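Local coordinates for putative type VI secretion protein (Escherichia coli, PDB 6SKI), which probably hydrolyses phospholipids as a toxic effector that is loaded onto the VgrG spike of the type VI secretion system, at residues 74-86 against 327-339. Sequence-based numbering, arbitrary orientation.
Sequences DAQSCEDFLKEIN and NESLFLSCPEFEI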
ATOM      1  N   ASP A  74      33.955   5.379  -8.713  1.00 59.49           N
ATOM      2  CA  ASP A  74      33.176   4.633  -9.694  1.00 59.49           C
ATOM      3  C   ASP A  74      31.696   4.973  -9.600  1.00 59.49           C
ATOM      4  O   ASP A  74      30.994   4.985 -10.613  1.00 59.49           O
ATOM      5  CB  ASP A  74      33.398   3.134  -9.505  1.00 59.49           C
ATOM      6  CG  ASP A  74      34.644   2.639 -10.209  1.00 59.49           C
ATOM      7  OD1 ASP A  74      35.259   3.424 -10.961  1.00 59.49           O
ATOM      8  OD2 ASP A  74      35.011   1.463 -10.010  1.00 59.49           O
ATOM      9  N   ALA A  75      31.203   5.256  -8.396  1.00 57.71           N
ATOM     10  CA  ALA A  75      29.803   5.636  -8.249  1.00 57.71           C
ATOM     11  C   ALA A  75      29.529   6.994  -8.883  1.00 57.71           C
ATOM     12  O   ALA A  75      28.504   7.182  -9.553  1.00 57.71           O
ATOM     13  CB  ALA A  75      29.420   5.638  -6.773  1.00 57.71           C
ATOM     14  N   GLN A  76      30.437   7.953  -8.696  1.00 58.46           N
ATOM     15  CA  GLN A  76      30.261   9.240  -9.354  1.00 58.46           C
ATOM     16  C   GLN A  76      30.407   9.108 -10.862  1.00 58.46           C
ATOM     17  O   GLN A  76      29.729   9.817 -11.615  1.00 58.46           O
ATOM     18  CB  GLN A  76      31.254  10.259  -8.803  1.00 58.46           C
ATOM     19  CG  GLN A  76      31.132  11.624  -9.443  1.00 58.46           C
ATOM     20  CD  GLN A  76      29.873  12.344  -9.016  1.00 58.46           C
ATOM     21  OE1 GLN A  76      29.026  12.682  -9.841  1.00 58.46           O
ATOM     22  NE2 GLN A  76      29.744  12.585  -7.720  1.00 58.46           N
ATOM     23  N   SER A  77      31.249   8.183 -11.324  1.00 59.05           N
ATOM     24  CA  SER A  77      31.334   7.931 -12.755  1.00 59.05           C
ATOM     25  C   SER A  77      30.061   7.293 -13.289  1.00 59.05           C
ATOM     26  O   SER A  77      29.660   7.586 -14.417  1.00 59.05           O
ATOM     27  CB  SER A  77      32.539   7.044 -13.066  1.00 59.05           C
ATOM     28  OG  SER A  77      33.723   7.569 -12.498  1.00 59.05           O
ATOM     29  N   CYS A  78      29.410   6.439 -12.499  1.00 58.41           N
ATOM     30  CA  CYS A  78      28.118   5.889 -12.899  1.00 58.41           C
ATOM     31  C   CYS A  78      27.071   6.986 -13.014  1.00 58.41           C
ATOM     32  O   CYS A  78      26.287   7.014 -13.973  1.00 58.41           O
ATOM     33  CB  CYS A  78      27.659   4.834 -11.893  1.00 58.41           C
ATOM     34  SG  CYS A  78      28.588   3.291 -11.899  1.00 58.41           S
ATOM     35  N   GLU A  79      27.042   7.895 -12.038  1.00 59.30           N
ATOM     36  CA  GLU A  79      26.111   9.018 -12.104  1.00 59.30           C
ATOM     37  C   GLU A  79      26.373   9.880 -13.333  1.00 59.30           C
ATOM     38  O   GLU A  79      25.433  10.282 -14.029  1.00 59.30           O
ATOM     39  CB  GLU A  79      26.208   9.861 -10.836  1.00 59.30           C
ATOM     40  CG  GLU A  79      25.297  11.071 -10.846  1.00 59.30           C
ATOM     41  CD  GLU A  79      24.885  11.507  -9.460  1.00 59.30           C
ATOM     42  OE1 GLU A  79      23.908  10.942  -8.924  1.00 59.30           O
ATOM     43  OE2 GLU A  79      25.535  12.415  -8.905  1.00 59.30           O
ATOM     44  N   ASP A  80      27.644  10.172 -13.613  1.00 59.48           N
ATOM     45  CA  ASP A  80      27.992  10.974 -14.782  1.00 59.48           C
ATOM     46  C   ASP A  80      27.610  10.262 -16.074  1.00 59.48           C
ATOM     47  O   ASP A  80      27.107  10.891 -17.012  1.00 59.48           O
ATOM     48  CB  ASP A  80      29.487  11.282 -14.761  1.00 59.48           C
ATOM     49  CG  ASP A  80      29.823  12.477 -13.897  1.00 59.48           C
ATOM     50  OD1 ASP A  80      28.911  12.998 -13.224  1.00 59.48           O
ATOM     51  OD2 ASP A  80      31.001  12.887 -13.880  1.00 59.48           O
ATOM     52  N   PHE A  81      27.846   8.951 -16.135  1.00 55.98           N
ATOM     53  CA  PHE A  81      27.459   8.152 -17.290  1.00 55.98           C
ATOM     54  C   PHE A  81      25.963   8.263 -17.545  1.00 55.98           C
ATOM     55  O   PHE A  81      25.529   8.565 -18.663  1.00 55.98           O
ATOM     56  CB  PHE A  81      27.859   6.697 -17.034  1.00 55.98           C
ATOM     57  CG  PHE A  81      27.928   5.842 -18.264  1.00 55.98           C
ATOM     58  CD1 PHE A  81      27.610   6.343 -19.510  1.00 55.98           C
ATOM     59  CD2 PHE A  81      28.305   4.517 -18.162  1.00 55.98           C
ATOM     60  CE1 PHE A  81      27.678   5.540 -20.624  1.00 55.98           C
ATOM     61  CE2 PHE A  81      28.373   3.715 -19.272  1.00 55.98           C
ATOM     62  CZ  PHE A  81      28.057   4.225 -20.501  1.00 55.98           C
ATOM     63  N   LEU A  82      25.160   8.049 -16.503  1.00 56.23           N
ATOM     64  CA  LEU A  82      23.714   8.116 -16.671  1.00 56.23           C
ATOM     65  C   LEU A  82      23.269   9.513 -17.072  1.00 56.23           C
ATOM     66  O   LEU A  82      22.397   9.667 -17.932  1.00 56.23           O
ATOM     67  CB  LEU A  82      23.010   7.678 -15.390  1.00 56.23           C
ATOM     68  CG  LEU A  82      21.490   7.560 -15.492  1.00 56.23           C
ATOM     69  CD1 LEU A  82      21.095   6.374 -16.353  1.00 56.23           C
ATOM     70  CD2 LEU A  82      20.883   7.450 -14.107  1.00 56.23           C
ATOM     71  N   LYS A  83      23.860  10.547 -16.468  1.00 58.82           N
ATOM     72  CA  LYS A  83      23.499  11.911 -16.836  1.00 58.82           C
ATOM     73  C   LYS A  83      23.824  12.193 -18.295  1.00 58.82           C
ATOM     74  O   LYS A  83      23.088  12.917 -18.974  1.00 58.82           O
ATOM     75  CB  LYS A  83      24.214  12.908 -15.928  1.00 58.82           C
ATOM     76  CG  LYS A  83      23.313  13.562 -14.900  1.00 58.82           C
ATOM     77  CD  LYS A  83      24.125  14.196 -13.783  1.00 58.82           C
ATOM     78  CE  LYS A  83      23.238  14.616 -12.623  1.00 58.82           C
ATOM     79  NZ  LYS A  83      22.945  13.479 -11.709  1.00 58.82           N
ATOM     80  N   GLU A  84      24.923  11.629 -18.798  1.00 59.47           N
ATOM     81  CA  GLU A  84      25.321  11.922 -20.170  1.00 59.47           C
ATOM     82  C   GLU A  84      24.486  11.143 -21.182  1.00 59.47           C
ATOM     83  O   GLU A  84      24.243  11.636 -22.289  1.00 59.47           O
ATOM     84  CB  GLU A  84      26.816  11.665 -20.353  1.00 59.47           C
ATOM     85  CG  GLU A  84      27.196  10.306 -20.888  1.00 59.47           C
ATOM     86  CD  GLU A  84      28.678  10.214 -21.162  1.00 59.47           C
ATOM     87  OE1 GLU A  84      29.460  10.706 -20.324  1.00 59.47           O
ATOM     88  OE2 GLU A  84      29.059   9.653 -22.210  1.00 59.47           O
ATOM     89  N   ILE A  85      24.043   9.926 -20.845  1.00 58.04           N
ATOM     90  CA  ILE A  85      23.154   9.228 -21.773  1.00 58.04           C
ATOM     91  C   ILE A  85      21.792   9.905 -21.835  1.00 58.04           C
ATOM     92  O   ILE A  85      21.233  10.100 -22.921  1.00 58.04           O
ATOM     93  CB  ILE A  85      23.008   7.736 -21.425  1.00 58.04           C
ATOM     94  CG1 ILE A  85      24.343   7.116 -21.042  1.00 58.04           C
ATOM     95  CG2 ILE A  85      22.410   6.987 -22.597  1.00 58.04           C
ATOM     96  CD1 ILE A  85      24.252   5.629 -20.839  1.00 58.04           C
ATOM     97  N   ASN A  86      21.228  10.264 -20.688  1.00 60.23           N
ATOM     98  CA  ASN A  86      19.927  10.919 -20.676  1.00 60.23           C
ATOM     99  C   ASN A  86      19.987  12.320 -20.073  1.00 60.23           C
ATOM    100  O   ASN A  86      20.255  13.296 -20.774  1.00 60.23           O
ATOM    101  CB  ASN A  86      18.893  10.041 -19.948  1.00 60.23           C
ATOM    102  CG  ASN A  86      19.076  10.008 -18.431  1.00 60.23           C
ATOM    103  OD1 ASN A  86      19.854  10.762 -17.850  1.00 60.23           O
ATOM    104  ND2 ASN A  86      18.340   9.115 -17.783  1.00 60.23           N
ATOM    105  N   ASN A 327       9.217   7.346 -19.168  1.00 53.22           N
ATOM    106  CA  ASN A 327      10.203   7.020 -20.185  1.00 53.22           C
ATOM    107  C   ASN A 327      11.334   6.269 -19.507  1.00 53.22           C
ATOM    108  O   ASN A 327      11.902   6.754 -18.524  1.00 53.22           O
ATOM    109  CB  ASN A 327      10.736   8.277 -20.868  1.00 53.22           C
ATOM    110  CG  ASN A 327       9.702   8.950 -21.729  1.00 53.22           C
ATOM    111  OD1 ASN A 327       8.979   8.296 -22.475  1.00 53.22           O
ATOM    112  ND2 ASN A 327       9.617  10.268 -21.626  1.00 53.22           N
ATOM    113  N   GLU A 328      11.660   5.096 -20.029  1.00 52.30           N
ATOM    114  CA  GLU A 328      12.639   4.211 -19.418  1.00 52.30           C
ATOM    115  C   GLU A 328      13.975   4.371 -20.126  1.00 52.30           C
ATOM    116  O   GLU A 328      14.121   3.973 -21.284  1.00 52.30           O
ATOM    117  CB  GLU A 328      12.170   2.758 -19.480  1.00 52.30           C
ATOM    118  CG  GLU A 328      10.979   2.464 -18.592  1.00 52.30           C
ATOM    119  CD  GLU A 328      10.629   0.994 -18.560  1.00 52.30           C
ATOM    120  OE1 GLU A 328      10.792   0.322 -19.597  1.00 52.30           O
ATOM    121  OE2 GLU A 328      10.193   0.510 -17.497  1.00 52.30           O
ATOM    122  N   SER A 329      14.940   4.955 -19.429  1.00 51.72           N
ATOM    123  CA  SER A 329      16.336   4.976 -19.851  1.00 51.72           C
ATOM    124  C   SER A 329      17.108   4.347 -18.700  1.00 51.72           C
ATOM    125  O   SER A 329      17.452   5.028 -17.731  1.00 51.72           O
ATOM    126  CB  SER A 329      16.804   6.394 -20.152  1.00 51.72           C
ATOM    127  OG  SER A 329      15.946   7.023 -21.084  1.00 51.72           O
ATOM    128  N   LEU A 330      17.384   3.051 -18.807  1.00 49.96           N
ATOM    129  CA  LEU A 330      17.761   2.257 -17.650  1.00 49.96           C
ATOM    130  C   LEU A 330      19.081   1.545 -17.881  1.00 49.96           C
ATOM    131  O   LEU A 330      19.321   1.000 -18.958  1.00 49.96           O
ATOM    132  CB  LEU A 330      16.684   1.216 -17.327  1.00 49.96           C
ATOM    133  CG  LEU A 330      15.231   1.679 -17.357  1.00 49.96           C
ATOM    134  CD1 LEU A 330      14.308   0.484 -17.295  1.00 49.96           C
ATOM    135  CD2 LEU A 330      14.945   2.636 -16.216  1.00 49.96           C
ATOM    136  N   PHE A 331      19.930   1.541 -16.862  1.00 49.77           N
ATOM    137  CA  PHE A 331      21.094   0.669 -16.855  1.00 49.77           C
ATOM    138  C   PHE A 331      20.646  -0.722 -16.438  1.00 49.77           C
ATOM    139  O   PHE A 331      20.174  -0.916 -15.315  1.00 49.77           O
ATOM    140  CB  PHE A 331      22.168   1.191 -15.904  1.00 49.77           C
ATOM    141  CG  PHE A 331      23.001   2.294 -16.475  1.00 49.77           C
ATOM    142  CD1 PHE A 331      23.506   2.203 -17.755  1.00 49.77           C
ATOM    143  CD2 PHE A 331      23.297   3.414 -15.725  1.00 49.77           C
ATOM    144  CE1 PHE A 331      24.274   3.214 -18.281  1.00 49.77           C
ATOM    145  CE2 PHE A 331      24.071   4.425 -16.247  1.00 49.77           C
ATOM    146  CZ  PHE A 331      24.558   4.325 -17.526  1.00 49.77           C
ATOM    147  N   LEU A 332      20.782  -1.685 -17.339  1.00 49.72           N
ATOM    148  CA  LEU A 332      20.417  -3.061 -17.046  1.00 49.72           C
ATOM    149  C   LEU A 332      21.616  -3.881 -16.612  1.00 49.72           C
ATOM    150  O   LEU A 332      21.473  -5.072 -16.318  1.00 49.72           O
ATOM    151  CB  LEU A 332      19.749  -3.696 -18.264  1.00 49.72           C
ATOM    152  CG  LEU A 332      18.359  -3.160 -18.603  1.00 49.72           C
ATOM    153  CD1 LEU A 332      17.621  -4.128 -19.505  1.00 49.72           C
ATOM    154  CD2 LEU A 332      17.564  -2.896 -17.340  1.00 49.72           C
ATOM    155  N   SER A 333      22.788  -3.264 -16.565  1.00 51.44           N
ATOM    156  CA  SER A 333      23.975  -3.815 -15.941  1.00 51.44           C
ATOM    157  C   SER A 333      24.597  -2.720 -15.095  1.00 51.44           C
ATOM    158  O   SER A 333      24.427  -1.531 -15.369  1.00 51.44           O
ATOM    159  CB  SER A 333      24.977  -4.318 -16.983  1.00 51.44           C
ATOM    160  OG  SER A 333      26.146  -4.828 -16.370  1.00 51.44           O
ATOM    161  N   CYS A 334      25.307  -3.119 -14.057  1.00 52.29           N
ATOM    162  CA  CYS A 334      26.017  -2.134 -13.261  1.00 52.29           C
ATOM    163  C   CYS A 334      27.169  -1.579 -14.091  1.00 52.29           C
ATOM    164  O   CYS A 334      28.022  -2.349 -14.547  1.00 52.29           O
ATOM    165  CB  CYS A 334      26.530  -2.751 -11.966  1.00 52.29           C
ATOM    166  SG  CYS A 334      27.670  -1.705 -11.044  1.00 52.29           S
ATOM    167  N   PRO A 335      27.218  -0.269 -14.330  1.00 53.79           N
ATOM    168  CA  PRO A 335      28.277   0.281 -15.180  1.00 53.79           C
ATOM    169  C   PRO A 335      29.647   0.015 -14.583  1.00 53.79           C
ATOM    170  O   PRO A 335      29.872   0.207 -13.388  1.00 53.79           O
ATOM    171  CB  PRO A 335      27.955   1.778 -15.213  1.00 53.79           C
ATOM    172  CG  PRO A 335      26.502   1.847 -14.890  1.00 53.79           C
ATOM    173  CD  PRO A 335      26.303   0.781 -13.863  1.00 53.79           C
ATOM    174  N   GLU A 336      30.568  -0.435 -15.428  1.00 61.14           N
ATOM    175  CA  GLU A 336      31.900  -0.812 -14.979  1.00 61.14           C
ATOM    176  C   GLU A 336      32.932   0.034 -15.703  1.00 61.14           C
ATOM    177  O   GLU A 336      32.876   0.170 -16.928  1.00 61.14           O
ATOM    178  CB  GLU A 336      32.158  -2.298 -15.220  1.00 61.14           C
ATOM    179  CG  GLU A 336      31.910  -3.162 -13.999  1.00 61.14           C
ATOM    180  CD  GLU A 336      32.245  -4.616 -14.239  1.00 61.14           C
ATOM    181  OE1 GLU A 336      32.288  -5.028 -15.416  1.00 61.14           O
ATOM    182  OE2 GLU A 336      32.461  -5.347 -13.252  1.00 61.14           O
ATOM    183  N   PHE A 337      33.873   0.590 -14.947  1.00 60.24           N
ATOM    184  CA  PHE A 337      34.873   1.505 -15.471  1.00 60.24           C
ATOM    185  C   PHE A 337      36.266   0.942 -15.236  1.00 60.24           C
ATOM    186  O   PHE A 337      36.527   0.290 -14.222  1.00 60.24           O
ATOM    187  CB  PHE A 337      34.763   2.882 -14.808  1.00 60.24           C
ATOM    188  CG  PHE A 337      33.410   3.513 -14.939  1.00 60.24           C
ATOM    189  CD1 PHE A 337      33.146   4.412 -15.953  1.00 60.24           C
ATOM    190  CD2 PHE A 337      32.401   3.207 -14.046  1.00 60.24           C
ATOM    191  CE1 PHE A 337      31.905   4.990 -16.077  1.00 60.24           C
ATOM    192  CE2 PHE A 337      31.160   3.781 -14.167  1.00 60.24           C
ATOM    193  CZ  PHE A 337      30.911   4.673 -15.184  1.00 60.24           C
ATOM    194  N   GLU A 338      37.163   1.200 -16.184  1.00 66.03           N
ATOM    195  CA  GLU A 338      38.562   0.848 -16.010  1.00 66.03           C
ATOM    196  C   GLU A 338      39.421   1.803 -16.823  1.00 66.03           C
ATOM    197  O   GLU A 338      38.991   2.326 -17.852  1.00 66.03           O
ATOM    198  CB  GLU A 338      38.841  -0.605 -16.406  1.00 66.03           C
ATOM    199  CG  GLU A 338      39.223  -0.831 -17.851  1.00 66.03           C
ATOM    200  CD  GLU A 338      39.227  -2.300 -18.201  1.00 66.03           C
ATOM    201  OE1 GLU A 338      38.569  -3.079 -17.480  1.00 66.03           O
ATOM    202  OE2 GLU A 338      39.914  -2.687 -19.168  1.00 66.03           O
ATOM    203  N   ILE A 339      40.640   2.034 -16.345  1.00 66.21           N
ATOM    204  CA  ILE A 339      41.579   2.938 -16.994  1.00 66.21           C
ATOM    205  C   ILE A 339      42.484   2.125 -17.907  1.00 66.21           C
ATOM    206  O   ILE A 339      43.037   1.098 -17.495  1.00 66.21           O
ATOM    207  CB  ILE A 339      42.395   3.730 -15.959  1.00 66.21           C
ATOM    208  CG1 ILE A 339      41.456   4.415 -14.965  1.00 66.21           C
ATOM    209  CG2 ILE A 339      43.273   4.753 -16.649  1.00 66.21           C
ATOM    210  CD1 ILE A 339      42.121   5.464 -14.109  1.00 66.21           C
TER
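Phe337 turns one ring face to helix 72-85, with Ser77 CB over the centre of that face in a CH-pi contact, 3.6 Å from the centroid. Ser77 OG hydrogen-bonds to Lys73 O, while its CB faces the ring. Cys78 SG comes to the edge of the same ring, 3.5 Å from Phe337 CE2, as a sulfur-aromatic contact. With SG anti to its carbonyl carbon (chi1 -70°), the sulfur also reaches Pro335 CB at 3.7 Å. Phe81 touches both Phe331 and Phe337. Phe331 CZ sits over one face of the Phe81 ring, toward its rim, and Phe337 CZ is 4.0 Å from Phe81 CD2. Within segment 327-339, Pro335 CG lies over the centre of one face of the Phe331 ring. Leu82 CB and Ile85 CD1 meet the outer carbons CE2 and CE1 of Phe331 obliquely, each at 3.5 Å. Phe331 also packs edge-to-face on Phe406 of strand 398-409, and Arg382 of strand 376-386 touches Phe81 and Phe337. The helix runs nearly antiparallel to strand 328-331 (152°) and crosses strand 336-339 steeply (112°). This is alpha/beta packing with a largely aromatic core, on an outermost strand of a three-stranded antiparallel sheet.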